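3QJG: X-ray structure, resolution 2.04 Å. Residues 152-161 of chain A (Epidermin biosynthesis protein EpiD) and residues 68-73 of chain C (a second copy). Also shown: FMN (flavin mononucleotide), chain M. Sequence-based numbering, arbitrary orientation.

Chain A (152-161) YELASKTFKK
Chain C (68-73) LNHVDI

The contact between these two stretches, one from each of two copies of EpiD, is small and largely polar: a lysine from a strand of chain A reaches the first turn of a helix in chain C and forms salt bridges with one carboxylate from each chain. It illustrates a general principle: a charged side chain can cross an interface when it is extended, an acidic residue of its own chain also binds its tip, and the partner offers an acidic group at a helix start.

In chain A, two strand segments, 152-153 and 158-161, are joined by a tight connection. Glu A153 N donates to Thr A158 O at 2.8 Å, and Lys A157 N donates to Leu A154 O at 3.1 Å. Leu A154 and Ala A155 have phi/psi near -51/-49 and -54/-40, Ser A156 lies at -103/-4, and Lys A157 takes the left-handed values 47/41 before the chain returns to extended geometry at Thr A158 (-137/172). In chain C, Leu C68 (-58/134) and Asn C69 (-90/118) lead into a helix beginning at His C70. Asn C69, chi1 t, caps it: its OD1 accepts from Asp C72 N at 3.0 Å with a nearly straight angle of 168°, while Ile C73 N donates to Asn C69 O at 3.0 Å.

The backbones stay well apart, with CA atoms 7.2 Å apart for Ser A156 and Asp C72 and 9.3 Å for Lys A160 and Val C71, so side chains must span the gap. Lys A160, at phi/psi -124/151, does so with chi1 m and chi2 to chi4 all t. Lys A160 NZ lies 2.7 Å from Asp C72 OD1, a hydrogen-bonded salt bridge, and 2.7 Å from Glu A153 OE1, a second one within chain A. The ammonium thus sits between two carboxylates whose nearest oxygens, Glu A153 OE1 and Asp C72 OD1, are 4.4 Å apart; its positive charge offsets their repulsion. The CA-to-CB bond of Asp C72 points sideways, but chi1 m and chi2 near -16° bring its carboxylate closer to chain A.

Glu A153 is extended through chi1 and chi2 (both t), then turns at chi3 near 64°. Ser A156, chi1 p, donates from OG to Glu A153 OE1 at 2.7 Å, so this oxygen accepts from both serine and lysine. Around the lysine tip, NZ of Lys A160 lies 4.0 Å from CB of Val C71, chi1 t. The two stretches bury 163 Å² between them, both sides summed.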

# COMPACT_ATOMS: atom_id res chain seq x y z
N TYR A 152 -17.15 39.15 -9.03
CA TYR A 152 -15.76 38.95 -9.37
C TYR A 152 -15.36 37.64 -8.74
O TYR A 152 -15.69 37.37 -7.57
CB TYR A 152 -14.92 40.09 -8.84
CG TYR A 152 -13.46 40.01 -9.20
CD1 TYR A 152 -13.02 40.30 -10.48
CD2 TYR A 152 -12.52 39.66 -8.24
CE1 TYR A 152 -11.68 40.25 -10.80
CE2 TYR A 152 -11.17 39.60 -8.55
CZ TYR A 152 -10.77 39.89 -9.82
OH TYR A 152 -9.45 39.84 -10.11
N GLU A 153 -14.71 36.79 -9.52
CA GLU A 153 -14.29 35.49 -9.00
C GLU A 153 -12.78 35.50 -8.78
O GLU A 153 -12.04 35.50 -9.74
CB GLU A 153 -14.68 34.36 -9.96
CG GLU A 153 -14.47 32.95 -9.38
CD GLU A 153 -14.59 31.88 -10.44
OE1 GLU A 153 -13.75 31.90 -11.37
OE2 GLU A 153 -15.53 31.05 -10.39
N LEU A 154 -12.34 35.46 -7.52
CA LEU A 154 -10.90 35.44 -7.20
C LEU A 154 -10.12 34.33 -7.98
O LEU A 154 -9.08 34.61 -8.60
CB LEU A 154 -10.69 35.25 -5.69
CG LEU A 154 -10.98 36.41 -4.73
CD1 LEU A 154 -10.67 35.97 -3.33
CD2 LEU A 154 -10.16 37.65 -5.07
N ALA A 155 -10.66 33.11 -7.96
CA ALA A 155 -9.99 31.93 -8.54
C ALA A 155 -9.58 32.11 -10.02
O ALA A 155 -8.51 31.66 -10.41
CB ALA A 155 -10.86 30.68 -8.36
N SER A 156 -10.44 32.74 -10.83
CA SER A 156 -10.13 33.05 -12.26
C SER A 156 -9.73 34.54 -12.53
O SER A 156 -9.39 34.93 -13.66
CB SER A 156 -11.35 32.74 -13.11
OG SER A 156 -12.37 33.70 -12.84
N LYS A 157 -9.78 35.37 -11.49
CA LYS A 157 -9.63 36.82 -11.66
C LYS A 157 -10.49 37.42 -12.81
O LYS A 157 -10.03 38.28 -13.55
CB LYS A 157 -8.15 37.19 -11.85
CG LYS A 157 -7.18 36.59 -10.83
CD LYS A 157 -5.73 37.07 -11.12
CE LYS A 157 -4.86 37.19 -9.85
NZ LYS A 157 -5.00 36.01 -8.96
N THR A 158 -11.73 36.95 -12.95
CA THR A 158 -12.65 37.48 -13.98
C THR A 158 -14.02 37.66 -13.36
O THR A 158 -14.26 37.23 -12.22
CB THR A 158 -12.81 36.54 -15.20
OG1 THR A 158 -13.54 35.34 -14.84
CG2 THR A 158 -11.45 36.17 -15.84
N PHE A 159 -14.91 38.29 -14.12
CA PHE A 159 -16.30 38.42 -13.72
C PHE A 159 -17.12 37.29 -14.33
O PHE A 159 -17.04 37.05 -15.53
CB PHE A 159 -16.87 39.78 -14.13
CG PHE A 159 -16.52 40.88 -13.15
CD1 PHE A 159 -17.17 40.96 -11.93
CD2 PHE A 159 -15.55 41.82 -13.45
CE1 PHE A 159 -16.86 41.97 -11.03
CE2 PHE A 159 -15.24 42.83 -12.55
CZ PHE A 159 -15.88 42.90 -11.33
N LYS A 160 -17.89 36.62 -13.49
CA LYS A 160 -18.79 35.54 -13.91
C LYS A 160 -20.25 35.76 -13.51
O LYS A 160 -20.55 36.38 -12.49
CB LYS A 160 -18.31 34.20 -13.34
CG LYS A 160 -16.92 33.80 -13.87
CD LYS A 160 -16.54 32.41 -13.48
CE LYS A 160 -15.20 31.96 -14.13
NZ LYS A 160 -14.72 30.66 -13.54
N LYS A 161 -21.14 35.20 -14.32
CA LYS A 161 -22.58 35.27 -14.10
C LYS A 161 -23.02 33.89 -13.61
O LYS A 161 -22.63 32.88 -14.14
CB LYS A 161 -23.30 35.64 -15.42
CG LYS A 161 -22.91 36.99 -15.99
CD LYS A 161 -23.72 37.35 -17.29
CE LYS A 161 -23.71 38.85 -17.64
NZ LYS A 161 -22.80 39.19 -18.79
N LEU C 68 -9.79 21.41 -11.57
CA LEU C 68 -9.81 22.11 -12.82
C LEU C 68 -11.21 22.66 -13.05
O LEU C 68 -12.22 21.94 -12.89
CB LEU C 68 -9.43 21.18 -13.97
CG LEU C 68 -7.96 20.73 -13.97
CD1 LEU C 68 -7.77 19.50 -14.89
CD2 LEU C 68 -7.01 21.93 -14.35
N ASN C 69 -11.27 23.93 -13.45
CA ASN C 69 -12.51 24.63 -13.68
C ASN C 69 -12.99 24.48 -15.14
O ASN C 69 -12.35 24.96 -16.04
CB ASN C 69 -12.33 26.10 -13.32
CG ASN C 69 -13.65 26.85 -13.23
OD1 ASN C 69 -14.18 27.27 -14.24
ND2 ASN C 69 -14.21 26.97 -12.01
N HIS C 70 -14.17 23.87 -15.30
CA HIS C 70 -14.85 23.73 -16.58
C HIS C 70 -15.13 25.04 -17.30
O HIS C 70 -15.01 25.10 -18.56
CB HIS C 70 -16.16 22.96 -16.38
CG HIS C 70 -17.10 23.62 -15.43
ND1 HIS C 70 -16.81 23.74 -14.09
CD2 HIS C 70 -18.30 24.22 -15.61
CE1 HIS C 70 -17.78 24.39 -13.49
NE2 HIS C 70 -18.70 24.69 -14.38
N VAL C 71 -15.55 26.09 -16.56
CA VAL C 71 -15.85 27.38 -17.23
C VAL C 71 -14.59 28.02 -17.81
O VAL C 71 -14.57 28.50 -18.96
CB VAL C 71 -16.54 28.43 -16.30
CG1 VAL C 71 -16.79 29.72 -17.03
CG2 VAL C 71 -17.84 27.87 -15.70
N ASP C 72 -13.54 28.07 -17.01
CA ASP C 72 -12.25 28.58 -17.47
C ASP C 72 -11.69 27.76 -18.66
O ASP C 72 -11.14 28.34 -19.61
CB ASP C 72 -11.22 28.57 -16.35
CG ASP C 72 -11.67 29.36 -15.13
OD1 ASP C 72 -12.61 30.16 -15.23
OD2 ASP C 72 -11.07 29.15 -14.05
N ILE C 73 -11.80 26.43 -18.61
CA ILE C 73 -11.31 25.65 -19.74
C ILE C 73 -12.15 25.93 -20.96
O ILE C 73 -11.61 26.20 -22.02
CB ILE C 73 -11.22 24.15 -19.43
CG1 ILE C 73 -10.07 23.89 -18.45
CG2 ILE C 73 -11.00 23.36 -20.65
CD1 ILE C 73 -10.28 22.68 -17.49
N1 FMN M . -21.02 22.66 -11.31
C2 FMN M . -22.22 23.27 -11.09
O2 FMN M . -23.22 22.86 -11.67
N3 FMN M . -22.31 24.34 -10.26
C4 FMN M . -21.21 24.83 -9.63
O4 FMN M . -21.39 25.80 -8.92
C4A FMN M . -19.96 24.25 -9.84
N5 FMN M . -18.82 24.71 -9.21
C5A FMN M . -17.64 24.06 -9.40
C6 FMN M . -16.49 24.55 -8.82
C7 FMN M . -15.29 23.90 -9.01
C7M FMN M . -14.01 24.37 -8.37
C8 FMN M . -15.25 22.76 -9.83
C8M FMN M . -13.96 22.03 -10.13
C9 FMN M . -16.39 22.30 -10.45
C9A FMN M . -17.60 22.95 -10.25
N10 FMN M . -18.74 22.49 -10.91
C10 FMN M . -19.90 23.14 -10.68
C1' FMN M . -18.77 21.29 -11.83
C2' FMN M . -19.36 20.08 -11.12
O2' FMN M . -18.70 19.87 -9.86
C3' FMN M . -19.27 18.95 -12.08
O3' FMN M . -20.10 19.17 -13.24
C4' FMN M . -19.64 17.63 -11.41
O4' FMN M . -19.68 16.58 -12.36
C5' FMN M . -21.00 17.64 -10.80
O5' FMN M . -21.09 16.44 -10.04
P FMN M . -22.24 16.24 -8.93
O1P FMN M . -22.39 14.77 -8.73
O2P FMN M . -23.50 16.87 -9.43
O3P FMN M . -21.94 16.69 -7.56